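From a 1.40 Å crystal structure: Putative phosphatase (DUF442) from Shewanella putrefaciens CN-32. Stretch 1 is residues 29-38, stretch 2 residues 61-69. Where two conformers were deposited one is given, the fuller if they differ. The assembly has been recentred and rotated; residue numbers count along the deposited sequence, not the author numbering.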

# COMPACT_ATOMS: atom_id res chain seq x y z
N ASN A 29 -12.21 7.19 0.26
CA ASN A 29 -12.82 8.46 0.54
C ASN A 29 -12.92 8.65 2.05
O ASN A 29 -12.53 7.80 2.84
CB ASN A 29 -14.17 8.57 -0.17
CG ASN A 29 -15.19 7.61 0.31
OD1 ASN A 29 -15.24 7.21 1.47
ND2 ASN A 29 -16.07 7.22 -0.61
N GLU A 30 -13.37 9.81 2.50
CA GLU A 30 -13.35 10.15 3.89
C GLU A 30 -14.10 9.16 4.74
O GLU A 30 -13.59 8.64 5.75
CB GLU A 30 -13.87 11.58 4.13
CG GLU A 30 -13.88 11.97 5.61
CD GLU A 30 -14.16 13.44 5.86
OE1 GLU A 30 -14.14 14.27 4.90
OE2 GLU A 30 -14.41 13.79 7.04
N GLN A 31 -15.32 8.83 4.36
CA GLN A 31 -16.12 7.88 5.14
C GLN A 31 -15.50 6.51 5.20
O GLN A 31 -15.63 5.80 6.20
CB GLN A 31 -17.56 7.88 4.62
CG GLN A 31 -17.73 7.69 3.23
CD GLN A 31 -17.63 8.99 2.31
OE1 GLN A 31 -17.05 10.13 2.66
NE2 GLN A 31 -18.12 8.80 1.06
N GLN A 32 -14.80 6.12 4.15
CA GLN A 32 -14.13 4.81 4.10
C GLN A 32 -12.99 4.72 5.13
O GLN A 32 -12.67 3.62 5.59
CB GLN A 32 -13.66 4.44 2.69
CG GLN A 32 -14.84 4.14 1.80
CD GLN A 32 -14.50 4.06 0.36
OE1 GLN A 32 -13.52 4.67 -0.08
NE2 GLN A 32 -15.34 3.33 -0.41
N PHE A 33 -12.38 5.84 5.54
CA PHE A 33 -11.39 5.74 6.60
C PHE A 33 -12.03 5.29 7.90
O PHE A 33 -11.41 4.56 8.68
CB PHE A 33 -10.66 7.06 6.79
CG PHE A 33 -9.68 7.36 5.71
CD1 PHE A 33 -8.60 6.53 5.50
CD2 PHE A 33 -9.79 8.48 4.89
CE1 PHE A 33 -7.66 6.76 4.47
CE2 PHE A 33 -8.85 8.68 3.85
CZ PHE A 33 -7.81 7.82 3.66
N SER A 34 -13.25 5.73 8.17
CA SER A 34 -13.98 5.21 9.34
C SER A 34 -14.25 3.71 9.24
O SER A 34 -14.16 2.98 10.24
CB SER A 34 -15.26 6.01 9.56
OG SER A 34 -14.92 7.31 10.04
N LEU A 35 -14.57 3.24 8.04
CA LEU A 35 -14.82 1.81 7.85
C LEU A 35 -13.52 1.02 8.12
O LEU A 35 -13.52 -0.04 8.73
CB LEU A 35 -15.30 1.51 6.41
CG LEU A 35 -16.61 2.19 6.00
CD1 LEU A 35 -16.89 1.80 4.56
CD2 LEU A 35 -17.74 1.72 6.92
N LEU A 36 -12.39 1.56 7.66
CA LEU A 36 -11.09 0.96 7.93
C LEU A 36 -10.83 0.84 9.42
O LEU A 36 -10.40 -0.23 9.90
CB LEU A 36 -9.96 1.75 7.25
CG LEU A 36 -9.97 1.52 5.73
CD1 LEU A 36 -9.26 2.71 5.01
CD2 LEU A 36 -9.30 0.14 5.35
N LYS A 37 -11.07 1.90 10.17
CA LYS A 37 -10.88 1.84 11.61
C LYS A 37 -11.77 0.74 12.23
O LYS A 37 -11.33 -0.03 13.08
CB LYS A 37 -11.20 3.18 12.27
CG LYS A 37 -11.11 3.19 13.83
CD LYS A 37 -9.70 2.94 14.31
CE LYS A 37 -9.62 2.88 15.82
NZ LYS A 37 -8.19 2.87 16.29
N GLN A 38 -13.03 0.72 11.82
CA GLN A 38 -13.98 -0.23 12.38
C GLN A 38 -13.60 -1.67 12.09
O GLN A 38 -13.92 -2.56 12.88
CB GLN A 38 -15.38 0.09 11.86
CG GLN A 38 -15.97 1.35 12.49
CD GLN A 38 -17.03 2.10 11.66
OE1 GLN A 38 -17.28 3.29 11.91
NE2 GLN A 38 -17.67 1.43 10.71
N LYS A 61 -5.11 14.31 8.35
CA LYS A 61 -6.17 14.76 9.18
C LYS A 61 -7.31 13.75 9.21
O LYS A 61 -7.83 13.38 10.26
CB LYS A 61 -6.67 16.13 8.73
CG LYS A 61 -7.80 16.68 9.57
CD LYS A 61 -8.24 18.09 9.07
CE LYS A 61 -9.37 18.68 9.93
NZ LYS A 61 -10.72 18.18 9.58
N LEU A 62 -7.70 13.27 8.03
CA LEU A 62 -8.78 12.30 7.96
C LEU A 62 -8.42 11.00 8.67
O LEU A 62 -9.25 10.39 9.37
CB LEU A 62 -9.16 12.00 6.51
CG LEU A 62 -9.49 13.20 5.62
CD1 LEU A 62 -9.92 12.72 4.18
CD2 LEU A 62 -10.51 14.08 6.25
N VAL A 63 -7.18 10.55 8.48
CA VAL A 63 -6.72 9.27 9.05
C VAL A 63 -6.66 9.39 10.56
O VAL A 63 -7.13 8.51 11.30
CB VAL A 63 -5.39 8.81 8.43
CG1 VAL A 63 -4.74 7.66 9.24
CG2 VAL A 63 -5.60 8.45 6.96
N THR A 64 -6.07 10.45 11.06
CA THR A 64 -5.88 10.60 12.53
C THR A 64 -7.22 10.90 13.20
O THR A 64 -7.49 10.34 14.28
CB THR A 64 -4.71 11.54 12.87
OG1 THR A 64 -4.98 12.81 12.35
CG2 THR A 64 -3.35 10.97 12.36
N GLN A 65 -8.11 11.64 12.54
CA GLN A 65 -9.48 11.86 13.02
C GLN A 65 -10.27 10.56 13.15
O GLN A 65 -11.12 10.45 14.02
CB GLN A 65 -10.28 12.79 12.09
CG GLN A 65 -10.03 14.26 12.36
CD GLN A 65 -10.80 15.17 11.42
OE1 GLN A 65 -11.36 14.73 10.40
NE2 GLN A 65 -10.80 16.46 11.73
N ALA A 66 -10.01 9.60 12.25
CA ALA A 66 -10.67 8.30 12.25
C ALA A 66 -10.02 7.36 13.26
O ALA A 66 -10.43 6.21 13.35
CB ALA A 66 -10.64 7.70 10.86
N GLY A 67 -9.03 7.82 14.02
CA GLY A 67 -8.37 7.03 15.05
C GLY A 67 -7.22 6.12 14.67
O GLY A 67 -6.88 5.18 15.40
N MSE A 68 -6.59 6.41 13.54
CA MSE A 68 -5.47 5.64 13.07
C MSE A 68 -4.18 6.43 12.92
O MSE A 68 -4.22 7.67 12.91
CB MSE A 68 -5.81 5.02 11.71
CG MSE A 68 -6.96 4.06 11.77
SE MSE A 68 -7.56 3.32 10.08
CE MSE A 68 -8.22 5.01 9.30
N ASP A 69 -3.06 5.74 12.87
CA ASP A 69 -1.76 6.37 12.68
C ASP A 69 -1.56 6.58 11.18
O ASP A 69 -2.08 5.80 10.37
CB ASP A 69 -0.64 5.46 13.20
CG ASP A 69 -0.63 5.31 14.68
OD1 ASP A 69 -1.13 6.19 15.39
OD2 ASP A 69 -0.08 4.27 15.12

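What does Phe-33 do at the centre of the contact? Stretch 2 covers 84 Å² of Phe-33, more than of any other residue in either stretch, and its CA-to-CB bond points toward that stretch. The flat ring receives Val-63 over one face: CG2 of Val-63 lies 4.0 Å from the centroid of the Phe-33 ring, 23° off the normal, a CH-pi contact. Phe-33 CD2 also meets Leu-62 CB at 3.9 Å. Leu-62 points its CA-to-CB bond toward stretch 1 (chi1 m, chi2 t), and its CD2 packs 3.7 Å from CD of Glu-30, whose chain is exposed.

How do the backbones come so near each other? The helices run 36° from parallel, their axes 9.2 Å apart at closest approach, and the CA atoms of Ser-34 and Ala-66 are separated by just 5.4 Å. The small side chain of Ala-66 suits this narrow place: its CB sits 3.9 Å from Phe-33 O and 4.1 Å from Phe-33 CB.

What does Lys-37 gain by reaching across? Its aliphatic part lies along the end of the other helix, with CG 3.1 Å from Ala-66 O, and its NZ donates a hydrogen bond of 2.8 Å to Gly-67 O. The lysine thus combines apolar cover with a charged tip for a backbone carbonyl. Gly-67 ends the helix in a Schellman motif with positive phi; a CB there would be jammed against the preceding carbonyl O and would lie 3.3 Å from Lys-37 CE.

What does Met-68 add to the contact? This selenomethionine brings a buried, flexible side chain that fits against the first helix. Its SE lies 4.0 Å from Leu-36 CB, while its CE approaches Phe-33 O at 3.3 Å and Phe-33 CB at 4.1 Å. Altogether the two stretches bury 469 Å², both sides summed.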